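PDB 2CU5: conserved Hypothetical Protein TT1486 from Thermus thermophilus, which is of unknown function but belongs to the UPF0047 (YjbQ) family and may have a secondary thiamine-phosphate synthase activity. Local coordinates for residues L7-P12 and V111-F116; E14-I19 and Q57-R62; T31-L36 and L95-K100; G44-E49 and L88-H93. All blocks are in the same frame, centred on the assembly; numbering follows the deposited sequence.

Contact 1: residues L7-P12 and V111-F116; sequences LEVPTP and VFLAEF
Val9 and Thr11 meet Leu113 and Glu115 across the space between two stacked antiparallel sheets, a beta-sandwich packing in which strand 5-11 is an edge strand of the five-stranded sheet and strand 110-115 the middle strand of the three-stranded one. The evidence for face-to-face packing is geometric: the axes of 7-11 and 111-115 pass 8.9 Å apart, too far for backbone pairing, and their directions differ by 49°.

The apolar part is small. Leu113 carries CG anti to the backbone N (chi1 -171°), and its CD1 comes tip to tip against Val9, 3.7 Å from Val9 CB. The same methyl reaches Thr11 CG2 at 4.1 Å, bridging two alternate residues of the facing strand. Ile19, just after strand 15-18, packs on both Val9 and Leu113.

The polar part lies beside it. The Thr11 and Glu115 side chains cross at about a right angle, and Thr11 OG1 donates to Glu115 OE1 at 2.7 Å, using the anti lone pair of that oxygen. OE1 also forms a salt bridge with Arg122, and OE2 accepts from the backbone N of Asp117, so both carboxylate oxygens of this buried residue have partners. An alanine in place of Glu115 would probably leave the Thr11 hydroxyl without its acceptor and the Arg122 charge without this mate inside the protein. Glu115 CG, anti to the backbone N (chi1 178°), lies 3.3 Å from Pro12 O.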
loop_
_atom_site.group_PDB
_atom_site.type_symbol
_atom_site.label_atom_id
_atom_site.label_comp_id
_atom_site.label_asym_id
_atom_site.label_seq_id
_atom_site.Cartn_x
_atom_site.Cartn_y
_atom_site.Cartn_z
ATOM N N LEU A 7 15.374 -9.483 -10.470
ATOM C CA LEU A 7 14.940 -10.863 -10.367
ATOM C C LEU A 7 13.871 -11.041 -11.439
ATOM O O LEU A 7 13.149 -10.098 -11.758
ATOM C CB LEU A 7 14.333 -11.139 -8.985
ATOM C CG LEU A 7 15.214 -10.864 -7.762
ATOM C CD1 LEU A 7 14.419 -11.112 -6.488
ATOM C CD2 LEU A 7 16.441 -11.752 -7.803
ATOM N N GLU A 8 13.790 -12.235 -12.008
ATOM C CA GLU A 8 12.789 -12.523 -13.030
ATOM C C GLU A 8 12.018 -13.716 -12.478
ATOM O O GLU A 8 12.580 -14.782 -12.247
ATOM C CB GLU A 8 13.482 -12.819 -14.365
ATOM C CG GLU A 8 14.609 -11.819 -14.639
ATOM C CD GLU A 8 15.000 -11.700 -16.099
ATOM O OE1 GLU A 8 15.172 -12.743 -16.766
ATOM O OE2 GLU A 8 15.150 -10.553 -16.576
ATOM N N VAL A 9 10.723 -13.514 -12.256
ATOM C CA VAL A 9 9.876 -14.528 -11.645
ATOM C C VAL A 9 8.758 -15.097 -12.509
ATOM O O VAL A 9 7.881 -14.364 -12.953
ATOM C CB VAL A 9 9.228 -13.946 -10.359
ATOM C CG1 VAL A 9 8.532 -15.035 -9.577
ATOM C CG2 VAL A 9 10.292 -13.266 -9.505
ATOM N N PRO A 10 8.781 -16.416 -12.766
ATOM C CA PRO A 10 7.713 -17.002 -13.584
ATOM C C PRO A 10 6.420 -16.986 -12.762
ATOM O O PRO A 10 6.439 -17.270 -11.562
ATOM C CB PRO A 10 8.211 -18.423 -13.839
ATOM C CG PRO A 10 9.710 -18.274 -13.788
ATOM C CD PRO A 10 9.892 -17.370 -12.596
ATOM N N THR A 11 5.304 -16.657 -13.403
ATOM C CA THR A 11 4.021 -16.608 -12.706
ATOM C C THR A 11 2.934 -17.370 -13.455
ATOM O O THR A 11 2.997 -17.521 -14.673
ATOM C CB THR A 11 3.541 -15.156 -12.538
ATOM O OG1 THR A 11 3.377 -14.560 -13.830
ATOM C CG2 THR A 11 4.557 -14.347 -11.738
ATOM N N PRO A 12 1.930 -17.880 -12.726
ATOM C CA PRO A 12 0.823 -18.621 -13.341
ATOM C C PRO A 12 -0.212 -17.614 -13.841
ATOM O O PRO A 12 0.015 -16.411 -13.760
ATOM C CB PRO A 12 0.299 -19.462 -12.187
ATOM C CG PRO A 12 0.472 -18.539 -11.021
ATOM C CD PRO A 12 1.868 -17.978 -11.255
ATOM N N VAL A 111 6.923 -13.272 1.582
ATOM C CA VAL A 111 6.826 -12.233 0.563
ATOM C C VAL A 111 6.280 -12.844 -0.720
ATOM O O VAL A 111 6.825 -13.824 -1.229
ATOM C CB VAL A 111 8.206 -11.593 0.285
ATOM C CG1 VAL A 111 8.072 -10.485 -0.744
ATOM C CG2 VAL A 111 8.781 -11.052 1.576
ATOM N N PHE A 112 5.198 -12.264 -1.236
ATOM C CA PHE A 112 4.558 -12.777 -2.442
ATOM C C PHE A 112 4.477 -11.819 -3.612
ATOM O O PHE A 112 4.279 -10.615 -3.445
ATOM C CB PHE A 112 3.118 -13.210 -2.142
ATOM C CG PHE A 112 3.004 -14.416 -1.269
ATOM C CD1 PHE A 112 3.214 -15.691 -1.788
ATOM C CD2 PHE A 112 2.665 -14.282 0.071
ATOM C CE1 PHE A 112 3.083 -16.823 -0.977
ATOM C CE2 PHE A 112 2.535 -15.397 0.886
ATOM C CZ PHE A 112 2.743 -16.674 0.361
ATOM N N LEU A 113 4.639 -12.375 -4.807
ATOM C CA LEU A 113 4.464 -11.598 -6.018
ATOM C C LEU A 113 3.029 -11.998 -6.367
ATOM O O LEU A 113 2.764 -13.148 -6.700
ATOM C CB LEU A 113 5.415 -12.048 -7.127
ATOM C CG LEU A 113 5.431 -11.122 -8.353
ATOM C CD1 LEU A 113 6.483 -11.607 -9.336
ATOM C CD2 LEU A 113 4.058 -11.086 -9.019
ATOM N N ALA A 114 2.102 -11.057 -6.263
ATOM C CA ALA A 114 0.703 -11.338 -6.552
ATOM C C ALA A 114 0.398 -11.151 -8.032
ATOM O O ALA A 114 0.234 -10.029 -8.493
ATOM C CB ALA A 114 -0.188 -10.422 -5.705
ATOM N N GLU A 115 0.315 -12.257 -8.767
ATOM C CA GLU A 115 0.027 -12.209 -10.199
ATOM C C GLU A 115 -1.474 -12.231 -10.475
ATOM O O GLU A 115 -2.169 -13.148 -10.047
ATOM C CB GLU A 115 0.672 -13.399 -10.915
ATOM C CG GLU A 115 0.371 -13.423 -12.405
ATOM C CD GLU A 115 0.916 -12.202 -13.123
ATOM O OE1 GLU A 115 2.078 -12.251 -13.585
ATOM O OE2 GLU A 115 0.190 -11.185 -13.217
ATOM N N PHE A 116 -1.959 -11.232 -11.206
ATOM C CA PHE A 116 -3.380 -11.153 -11.537
ATOM C C PHE A 116 -3.633 -11.257 -13.041
ATOM O O PHE A 116 -4.783 -11.319 -13.474
ATOM C CB PHE A 116 -3.970 -9.838 -11.016
ATOM C CG PHE A 116 -3.697 -9.585 -9.558
ATOM C CD1 PHE A 116 -4.149 -10.472 -8.587
ATOM C CD2 PHE A 116 -2.993 -8.451 -9.157
ATOM C CE1 PHE A 116 -3.909 -10.235 -7.234
ATOM C CE2 PHE A 116 -2.746 -8.204 -7.808
ATOM C CZ PHE A 116 -3.204 -9.097 -6.847
#

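Contact 2: residues E14-I19 and Q57-R62; sequences EGFVNI and QDLLGR
Phe16 and Leu60 lead an apolar strand-on-helix contact near the protein surface, where helix 53-66 lies against strand 15-18, an edge strand of the three-stranded sheet. The axes of 15-18 and 57-62 approach to 8.8 Å with their directions 141° apart, and the closest CA pair is Gly15 with Leu60, at 7.1 Å.

The Phe16 ring and the Leu60 side chain slide past each other in opposite directions. Phe16 CE2 meets Leu60 CG at 3.4 Å, and Leu60 CD2 lies almost as near to the same ring carbon; the approach is oblique. The Leu59 side chain crosses that of Phe16 at about a right angle, its CB 3.8 Å from Phe16 CE2. Both leucines hold CG anti to the carbonyl carbon (chi1 -74° for Leu59, -71° for Leu60). Leu60 CD1 rests 3.6 Å from Gly15 CA.

Around this pair, Phe16 also packs on Thr46 and Ala114 of its own sheet and on Leu88 of the second subunit, while Leu59 touches Leu85 of that subunit. An alanine in place of Phe16 would probably open a gap between strand and helix, leaving Leu60 CG and CD2 and Leu59 CB without their aromatic neighbour.

The polar link is thin: a water donates to Leu60 O at 2.7 Å and only weakly to Glu14 OE2. With no direct hydrogen bond between the segments, the carbon packing is consistent with shape complementarity governing how these two segments fit, while Asp58 and Arg62 of the helix bond to the second subunit.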
loop_
_atom_site.group_PDB
_atom_site.type_symbol
_atom_site.label_atom_id
_atom_site.label_comp_id
_atom_site.label_asym_id
_atom_site.label_seq_id
_atom_site.Cartn_x
_atom_site.Cartn_y
_atom_site.Cartn_z
ATOM N N GLU A 14 -2.834 -16.738 -12.505
ATOM C CA GLU A 14 -3.104 -15.915 -11.340
ATOM C C GLU A 14 -2.728 -16.681 -10.088
ATOM O O GLU A 14 -2.939 -17.894 -9.998
ATOM C CB GLU A 14 -4.579 -15.488 -11.288
ATOM C CG GLU A 14 -5.532 -16.466 -10.620
ATOM C CD GLU A 14 -6.854 -15.809 -10.238
ATOM O OE1 GLU A 14 -7.699 -16.478 -9.605
ATOM O OE2 GLU A 14 -7.049 -14.620 -10.570
ATOM N N GLY A 15 -2.150 -15.969 -9.127
ATOM C CA GLY A 15 -1.749 -16.605 -7.892
ATOM C C GLY A 15 -0.682 -15.830 -7.149
ATOM O O GLY A 15 -0.146 -14.840 -7.647
ATOM N N PHE A 16 -0.391 -16.285 -5.936
ATOM C CA PHE A 16 0.619 -15.665 -5.095
ATOM C C PHE A 16 1.878 -16.515 -5.184
ATOM O O PHE A 16 1.886 -17.678 -4.768
ATOM C CB PHE A 16 0.133 -15.608 -3.648
ATOM C CG PHE A 16 -0.949 -14.596 -3.411
ATOM C CD1 PHE A 16 -0.631 -13.267 -3.152
ATOM C CD2 PHE A 16 -2.288 -14.967 -3.457
ATOM C CE1 PHE A 16 -1.633 -12.316 -2.943
ATOM C CE2 PHE A 16 -3.297 -14.020 -3.248
ATOM C CZ PHE A 16 -2.965 -12.696 -2.991
ATOM N N VAL A 17 2.931 -15.939 -5.751
ATOM C CA VAL A 17 4.198 -16.646 -5.897
ATOM C C VAL A 17 5.109 -16.230 -4.751
ATOM O O VAL A 17 5.400 -15.049 -4.580
ATOM C CB VAL A 17 4.877 -16.297 -7.241
ATOM C CG1 VAL A 17 6.156 -17.107 -7.406
ATOM C CG2 VAL A 17 3.921 -16.574 -8.390
ATOM N N ASN A 18 5.550 -17.211 -3.970
ATOM C CA ASN A 18 6.422 -16.961 -2.827
ATOM C C ASN A 18 7.835 -16.646 -3.324
ATOM O O ASN A 18 8.530 -17.524 -3.828
ATOM C CB ASN A 18 6.454 -18.198 -1.927
ATOM C CG ASN A 18 7.108 -17.926 -0.588
ATOM O OD1 ASN A 18 8.079 -17.176 -0.506
ATOM N ND2 ASN A 18 6.580 -18.535 0.468
ATOM N N ILE A 19 8.258 -15.398 -3.179
ATOM C CA ILE A 19 9.582 -14.985 -3.640
ATOM C C ILE A 19 10.524 -14.641 -2.492
ATOM O O ILE A 19 11.563 -14.013 -2.693
ATOM C CB ILE A 19 9.474 -13.755 -4.549
ATOM C CG1 ILE A 19 8.867 -12.590 -3.754
ATOM C CG2 ILE A 19 8.624 -14.093 -5.786
ATOM C CD1 ILE A 19 8.856 -11.266 -4.486
ATOM N N GLN A 57 -5.808 -18.823 -1.297
ATOM C CA GLN A 57 -6.996 -19.198 -2.053
ATOM C C GLN A 57 -8.147 -18.223 -1.793
ATOM O O GLN A 57 -8.773 -17.722 -2.732
ATOM C CB GLN A 57 -7.417 -20.617 -1.681
ATOM C CG GLN A 57 -6.491 -21.696 -2.230
ATOM C CD GLN A 57 -6.763 -23.055 -1.621
ATOM O OE1 GLN A 57 -7.913 -23.404 -1.349
ATOM N NE2 GLN A 57 -5.707 -23.838 -1.412
ATOM N N ASP A 58 -8.424 -17.953 -0.522
ATOM C CA ASP A 58 -9.502 -17.034 -0.181
ATOM C C ASP A 58 -9.196 -15.602 -0.623
ATOM O O ASP A 58 -10.099 -14.876 -1.043
ATOM C CB ASP A 58 -9.788 -17.071 1.325
ATOM C CG ASP A 58 -10.431 -18.376 1.767
ATOM O OD1 ASP A 58 -10.720 -19.223 0.900
ATOM O OD2 ASP A 58 -10.654 -18.554 2.983
ATOM N N LEU A 59 -7.933 -15.190 -0.537
ATOM C CA LEU A 59 -7.568 -13.839 -0.956
ATOM C C LEU A 59 -7.877 -13.625 -2.435
ATOM O O LEU A 59 -8.478 -12.616 -2.814
ATOM C CB LEU A 59 -6.076 -13.572 -0.702
ATOM C CG LEU A 59 -5.656 -13.351 0.754
ATOM C CD1 LEU A 59 -4.126 -13.269 0.854
ATOM C CD2 LEU A 59 -6.302 -12.075 1.275
ATOM N N LEU A 60 -7.463 -14.576 -3.269
ATOM C CA LEU A 60 -7.701 -14.484 -4.704
ATOM C C LEU A 60 -9.194 -14.565 -5.026
ATOM O O LEU A 60 -9.688 -13.866 -5.913
ATOM C CB LEU A 60 -6.960 -15.605 -5.437
ATOM C CG LEU A 60 -5.433 -15.483 -5.486
ATOM C CD1 LEU A 60 -4.830 -16.746 -6.069
ATOM C CD2 LEU A 60 -5.047 -14.267 -6.315
ATOM N N GLY A 61 -9.896 -15.436 -4.312
ATOM C CA GLY A 61 -11.322 -15.588 -4.530
ATOM C C GLY A 61 -12.058 -14.307 -4.196
ATOM O O GLY A 61 -12.915 -13.856 -4.953
ATOM N N ARG A 62 -11.708 -13.704 -3.066
ATOM C CA ARG A 62 -12.346 -12.465 -2.642
ATOM C C ARG A 62 -11.952 -11.287 -3.534
ATOM O O ARG A 62 -12.773 -10.418 -3.823
ATOM C CB ARG A 62 -12.003 -12.178 -1.180
ATOM C CG ARG A 62 -12.718 -13.098 -0.187
ATOM C CD ARG A 62 -12.135 -12.932 1.207
ATOM N NE ARG A 62 -12.832 -13.686 2.250
ATOM C CZ ARG A 62 -13.771 -13.178 3.044
ATOM N NH1 ARG A 62 -14.146 -11.909 2.911
ATOM N NH2 ARG A 62 -14.301 -13.925 4.008
HETATM O O HOH W 1 -8.307 -12.751 -7.991
#

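Contact 3: residues T31-L36 and L95-K100; sequences TGLVYL and LLLAEK
Val34 and Leu96 face each other as a hydrogen-bonded pair of an antiparallel beta sheet, in which strands 32-37 and 93-99 are neighbours within the five-stranded sheet. Val34 N gives to Leu96 O at 2.6 Å, and Leu96 N returns to Val34 O with an N-H...O angle of 167°. Gly32 and Ala98 form the next such pair; there Ala98 N gives to Gly32 O at 2.9 Å, and the N-H...O angle falls to 135°.

Side chains alternate between the faces. On one, Leu33 and Leu97 lie side by side and point the same way, their CD2 methyls only 3.3 Å apart, tighter than usual carbon packing. On the other, Val34 CG2 touches Ala98 CB at 3.6 Å, and Leu36 CD1 meets Leu96 CD1 at 4.0 Å.

Further out, Val111 of the second sheet packs on Leu36 and Leu96, placing their face inside the sandwich. The Leu33, Tyr35 and Leu95 face serves the trimer: Tyr35 OH bonds to Leu95 O of the third subunit, while Leu129 of the second subunit packs on Leu33. Gly32 has backbone angles (phi 143°) at which a CB would jam against the preceding carbonyl. At the strand end, Thr31 OG1, anti to the carbonyl carbon, accepts from Lys100 N at 2.8 Å.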
loop_
_atom_site.group_PDB
_atom_site.type_symbol
_atom_site.label_atom_id
_atom_site.label_comp_id
_atom_site.label_asym_id
_atom_site.label_seq_id
_atom_site.Cartn_x
_atom_site.Cartn_y
_atom_site.Cartn_z
ATOM N N THR A 31 22.527 -6.531 5.766
ATOM C CA THR A 31 21.822 -6.253 7.013
ATOM C C THR A 31 21.306 -4.825 6.888
ATOM O O THR A 31 22.084 -3.885 6.737
ATOM C CB THR A 31 22.736 -6.343 8.250
ATOM O OG1 THR A 31 23.079 -7.710 8.493
ATOM C CG2 THR A 31 22.022 -5.783 9.478
ATOM N N GLY A 32 19.987 -4.669 6.935
ATOM C CA GLY A 32 19.391 -3.350 6.809
ATOM C C GLY A 32 18.099 -3.449 6.021
ATOM O O GLY A 32 17.641 -4.551 5.719
ATOM N N LEU A 33 17.512 -2.311 5.674
ATOM C CA LEU A 33 16.268 -2.318 4.918
ATOM C C LEU A 33 16.490 -2.770 3.479
ATOM O O LEU A 33 17.571 -2.592 2.916
ATOM C CB LEU A 33 15.625 -0.926 4.950
ATOM C CG LEU A 33 15.032 -0.562 6.314
ATOM C CD1 LEU A 33 14.683 0.914 6.381
ATOM C CD2 LEU A 33 13.803 -1.424 6.556
ATOM N N VAL A 34 15.455 -3.372 2.905
ATOM C CA VAL A 34 15.483 -3.872 1.538
ATOM C C VAL A 34 14.261 -3.332 0.800
ATOM O O VAL A 34 13.136 -3.445 1.288
ATOM C CB VAL A 34 15.428 -5.419 1.506
ATOM C CG1 VAL A 34 15.363 -5.909 0.071
ATOM C CG2 VAL A 34 16.650 -6.004 2.220
ATOM N N TYR A 35 14.489 -2.745 -0.368
ATOM C CA TYR A 35 13.407 -2.193 -1.178
ATOM C C TYR A 35 13.067 -3.163 -2.311
ATOM O O TYR A 35 13.965 -3.703 -2.962
ATOM C CB TYR A 35 13.833 -0.839 -1.758
ATOM C CG TYR A 35 12.880 -0.253 -2.775
ATOM C CD1 TYR A 35 11.645 0.270 -2.391
ATOM C CD2 TYR A 35 13.213 -0.225 -4.129
ATOM C CE1 TYR A 35 10.761 0.807 -3.339
ATOM C CE2 TYR A 35 12.341 0.310 -5.080
ATOM C CZ TYR A 35 11.118 0.824 -4.678
ATOM O OH TYR A 35 10.269 1.356 -5.623
ATOM N N LEU A 36 11.770 -3.392 -2.526
ATOM C CA LEU A 36 11.291 -4.279 -3.585
ATOM C C LEU A 36 10.280 -3.527 -4.440
ATOM O O LEU A 36 9.445 -2.786 -3.916
ATOM C CB LEU A 36 10.620 -5.520 -3.000
ATOM C CG LEU A 36 11.442 -6.445 -2.102
ATOM C CD1 LEU A 36 10.560 -7.602 -1.679
ATOM C CD2 LEU A 36 12.677 -6.958 -2.849
ATOM N N LEU A 95 9.018 -2.590 1.576
ATOM C CA LEU A 95 10.233 -2.149 2.246
ATOM C C LEU A 95 10.302 -3.084 3.440
ATOM O O LEU A 95 9.412 -3.076 4.292
ATOM C CB LEU A 95 10.107 -0.696 2.690
ATOM C CG LEU A 95 11.374 -0.093 3.304
ATOM C CD1 LEU A 95 12.516 -0.172 2.300
ATOM C CD2 LEU A 95 11.105 1.349 3.718
ATOM N N LEU A 96 11.347 -3.905 3.489
ATOM C CA LEU A 96 11.484 -4.891 4.552
ATOM C C LEU A 96 12.859 -4.897 5.210
ATOM O O LEU A 96 13.848 -4.471 4.616
ATOM C CB LEU A 96 11.201 -6.282 3.982
ATOM C CG LEU A 96 9.849 -6.458 3.276
ATOM C CD1 LEU A 96 9.904 -7.632 2.312
ATOM C CD2 LEU A 96 8.757 -6.654 4.321
ATOM N N LEU A 97 12.898 -5.400 6.439
ATOM C CA LEU A 97 14.131 -5.505 7.217
ATOM C C LEU A 97 14.830 -6.820 6.903
ATOM O O LEU A 97 14.180 -7.853 6.737
ATOM C CB LEU A 97 13.816 -5.485 8.712
ATOM C CG LEU A 97 13.184 -4.231 9.303
ATOM C CD1 LEU A 97 12.630 -4.537 10.694
ATOM C CD2 LEU A 97 14.220 -3.134 9.358
ATOM N N ALA A 98 16.155 -6.776 6.830
ATOM C CA ALA A 98 16.943 -7.967 6.567
ATOM C C ALA A 98 18.095 -8.015 7.561
ATOM O O ALA A 98 18.615 -6.982 7.975
ATOM C CB ALA A 98 17.485 -7.946 5.139
ATOM N N GLU A 99 18.477 -9.221 7.955
ATOM C CA GLU A 99 19.586 -9.396 8.878
ATOM C C GLU A 99 20.477 -10.497 8.334
ATOM O O GLU A 99 20.067 -11.653 8.242
ATOM C CB GLU A 99 19.077 -9.772 10.267
ATOM C CG GLU A 99 20.187 -10.009 11.281
ATOM C CD GLU A 99 19.652 -10.290 12.670
ATOM O OE1 GLU A 99 19.051 -9.375 13.273
ATOM O OE2 GLU A 99 19.827 -11.427 13.160
ATOM N N LYS A 100 21.692 -10.119 7.953
ATOM C CA LYS A 100 22.660 -11.060 7.415
ATOM C C LYS A 100 22.100 -11.910 6.275
ATOM O O LYS A 100 22.249 -13.132 6.256
ATOM C CB LYS A 100 23.190 -11.942 8.549
ATOM C CG LYS A 100 23.875 -11.119 9.637
ATOM C CD LYS A 100 24.272 -11.939 10.855
ATOM C CE LYS A 100 24.903 -11.042 11.917
ATOM N NZ LYS A 100 25.248 -11.777 13.167
#

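Contact 4: residues G44-E49 and L88-H93; sequences GLTVQE and LLTGVH
With OG1 beside the backbone N (chi1 -59°), Thr90 CG2 is anti to that N, and this methyl meets strand 43-48, 3.5 Å from Leu45 O and 3.8 Å from Thr46 CB. Leu45 CD1, anti to its own CA (chi2 172°), lies 3.6 Å from Val92 O. Thr90 OG1 bonds instead to Lys86 O in its own helix.

Thr90 ends helix 81-90, and Gly91 leaves helical geometry with a positive phi, where a CB would jam against the preceding carbonyl. The turn presents Gly91 O to Leu45 N at 3.0 Å, a nearly straight bond (165°). Gly44 must be small too: a modelled CB would clash with Gly91 O.

Two waters extend the link. One lies 2.8 Å from Leu45 O and 2.7 Å from His93 O and can bridge them, though it may share its protons with other acceptors; another accepts from Thr46 OG1 at 2.8 Å and donates to Thr90 O at 3.3 Å. Nearby, the His93 ring meets His93 of the second subunit, and Leu88 of that subunit packs on Thr46 and Thr90.

One direct backbone bond and water bridges thus join edge strand 43-48 to the helix-to-strand turn, consistent with the close backbone approach at Gly44 and Gly91 being needed for the Leu45 N to Gly91 O bond.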
loop_
_atom_site.group_PDB
_atom_site.type_symbol
_atom_site.label_atom_id
_atom_site.label_comp_id
_atom_site.label_asym_id
_atom_site.label_seq_id
_atom_site.Cartn_x
_atom_site.Cartn_y
_atom_site.Cartn_z
ATOM N N GLY A 44 1.155 -7.433 -8.269
ATOM C CA GLY A 44 1.540 -6.652 -7.104
ATOM C C GLY A 44 2.473 -7.381 -6.160
ATOM O O GLY A 44 2.875 -8.514 -6.415
ATOM N N LEU A 45 2.833 -6.710 -5.070
ATOM C CA LEU A 45 3.706 -7.286 -4.052
ATOM C C LEU A 45 2.989 -7.169 -2.720
ATOM O O LEU A 45 2.421 -6.125 -2.407
ATOM C CB LEU A 45 5.033 -6.528 -3.972
ATOM C CG LEU A 45 6.000 -6.695 -5.141
ATOM C CD1 LEU A 45 7.155 -5.716 -4.986
ATOM C CD2 LEU A 45 6.494 -8.140 -5.190
ATOM N N THR A 46 3.020 -8.236 -1.934
ATOM C CA THR A 46 2.356 -8.219 -0.645
ATOM C C THR A 46 3.057 -9.157 0.317
ATOM O O THR A 46 3.804 -10.055 -0.093
ATOM C CB THR A 46 0.870 -8.667 -0.778
ATOM O OG1 THR A 46 0.200 -8.514 0.479
ATOM C CG2 THR A 46 0.786 -10.124 -1.200
ATOM N N VAL A 47 2.836 -8.922 1.604
ATOM C CA VAL A 47 3.384 -9.780 2.640
ATOM C C VAL A 47 2.162 -10.446 3.264
ATOM O O VAL A 47 1.297 -9.768 3.817
ATOM C CB VAL A 47 4.128 -8.981 3.731
ATOM C CG1 VAL A 47 4.541 -9.923 4.849
ATOM C CG2 VAL A 47 5.361 -8.289 3.139
ATOM N N GLN A 48 2.081 -11.766 3.160
ATOM C CA GLN A 48 0.945 -12.491 3.705
ATOM C C GLN A 48 1.310 -13.886 4.186
ATOM O O GLN A 48 2.484 -14.251 4.226
ATOM C CB GLN A 48 -0.177 -12.565 2.664
ATOM C CG GLN A 48 -1.276 -11.533 2.886
ATOM C CD GLN A 48 -1.940 -11.709 4.237
ATOM O OE1 GLN A 48 -2.255 -12.828 4.640
ATOM N NE2 GLN A 48 -2.166 -10.607 4.939
ATOM N N GLU A 49 0.302 -14.668 4.555
ATOM C CA GLU A 49 0.544 -16.011 5.061
ATOM C C GLU A 49 0.575 -17.087 3.982
ATOM O O GLU A 49 -0.312 -17.157 3.129
ATOM C CB GLU A 49 -0.516 -16.383 6.099
ATOM C CG GLU A 49 -0.148 -17.623 6.891
ATOM C CD GLU A 49 -1.290 -18.172 7.711
ATOM O OE1 GLU A 49 -2.029 -17.379 8.333
ATOM O OE2 GLU A 49 -1.436 -19.408 7.743
ATOM N N LEU A 88 -3.439 -2.015 -8.019
ATOM C CA LEU A 88 -3.547 -0.754 -7.287
ATOM C C LEU A 88 -3.884 -1.013 -5.823
ATOM O O LEU A 88 -3.338 -0.368 -4.921
ATOM C CB LEU A 88 -4.635 0.127 -7.924
ATOM C CG LEU A 88 -4.984 1.476 -7.280
ATOM C CD1 LEU A 88 -5.579 2.388 -8.346
ATOM C CD2 LEU A 88 -5.964 1.287 -6.134
ATOM N N LEU A 89 -4.780 -1.965 -5.592
ATOM C CA LEU A 89 -5.212 -2.305 -4.240
ATOM C C LEU A 89 -4.138 -2.997 -3.420
ATOM O O LEU A 89 -4.035 -2.788 -2.208
ATOM C CB LEU A 89 -6.447 -3.213 -4.293
ATOM C CG LEU A 89 -7.729 -2.589 -4.843
ATOM C CD1 LEU A 89 -8.829 -3.660 -4.924
ATOM C CD2 LEU A 89 -8.167 -1.451 -3.948
ATOM N N THR A 90 -3.343 -3.826 -4.084
ATOM C CA THR A 90 -2.303 -4.578 -3.407
ATOM C C THR A 90 -1.067 -3.719 -3.169
ATOM O O THR A 90 -0.524 -3.695 -2.068
ATOM C CB THR A 90 -1.930 -5.832 -4.232
ATOM O OG1 THR A 90 -3.096 -6.647 -4.399
ATOM C CG2 THR A 90 -0.853 -6.648 -3.534
ATOM N N GLY A 91 -0.653 -2.994 -4.199
ATOM C CA GLY A 91 0.529 -2.160 -4.094
ATOM C C GLY A 91 1.629 -2.794 -4.924
ATOM O O GLY A 91 1.615 -4.006 -5.143
ATOM N N VAL A 92 2.582 -1.987 -5.382
ATOM C CA VAL A 92 3.674 -2.497 -6.205
ATOM C C VAL A 92 5.072 -2.368 -5.598
ATOM O O VAL A 92 6.071 -2.513 -6.303
ATOM C CB VAL A 92 3.683 -1.820 -7.594
ATOM C CG1 VAL A 92 2.387 -2.137 -8.324
ATOM C CG2 VAL A 92 3.869 -0.317 -7.450
ATOM N N HIS A 93 5.151 -2.081 -4.304
ATOM C CA HIS A 93 6.454 -1.986 -3.663
ATOM C C HIS A 93 6.379 -2.403 -2.204
ATOM O O HIS A 93 5.309 -2.382 -1.587
ATOM C CB HIS A 93 7.037 -0.568 -3.782
ATOM C CG HIS A 93 6.637 0.358 -2.675
ATOM N ND1 HIS A 93 5.427 1.018 -2.650
ATOM C CD2 HIS A 93 7.296 0.741 -1.554
ATOM C CE1 HIS A 93 5.358 1.766 -1.563
ATOM N NE2 HIS A 93 6.479 1.616 -0.881
HETATM O O HOH W 2 2.775 -3.366 -1.820
HETATM O O HOH W 3 -0.485 -5.758 0.500
#

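Overall arrangement
From the N terminus, strand 5-11 enters contact 1, whose partner 111-116 comes late in the chain; contact 1 therefore closes a long loop in which contacts 2, 3 and 4 are all nested. Strand 15-18 follows and meets helix 53-66 in contact 2. Segment 31-36 pairs with 95-100 in contact 3, closing a loop that encloses contact 4, where strand 43-48 meets the end of helix 81-90. Contact 2 crosses both contact 3 and contact 4. Strand 110-115 joins contacts 1, 2 and 4 through backbone pairing in the three-stranded sheet, while Val111 packs on contact 3, although the centres of contacts 1 and 3 are about 19 Å apart.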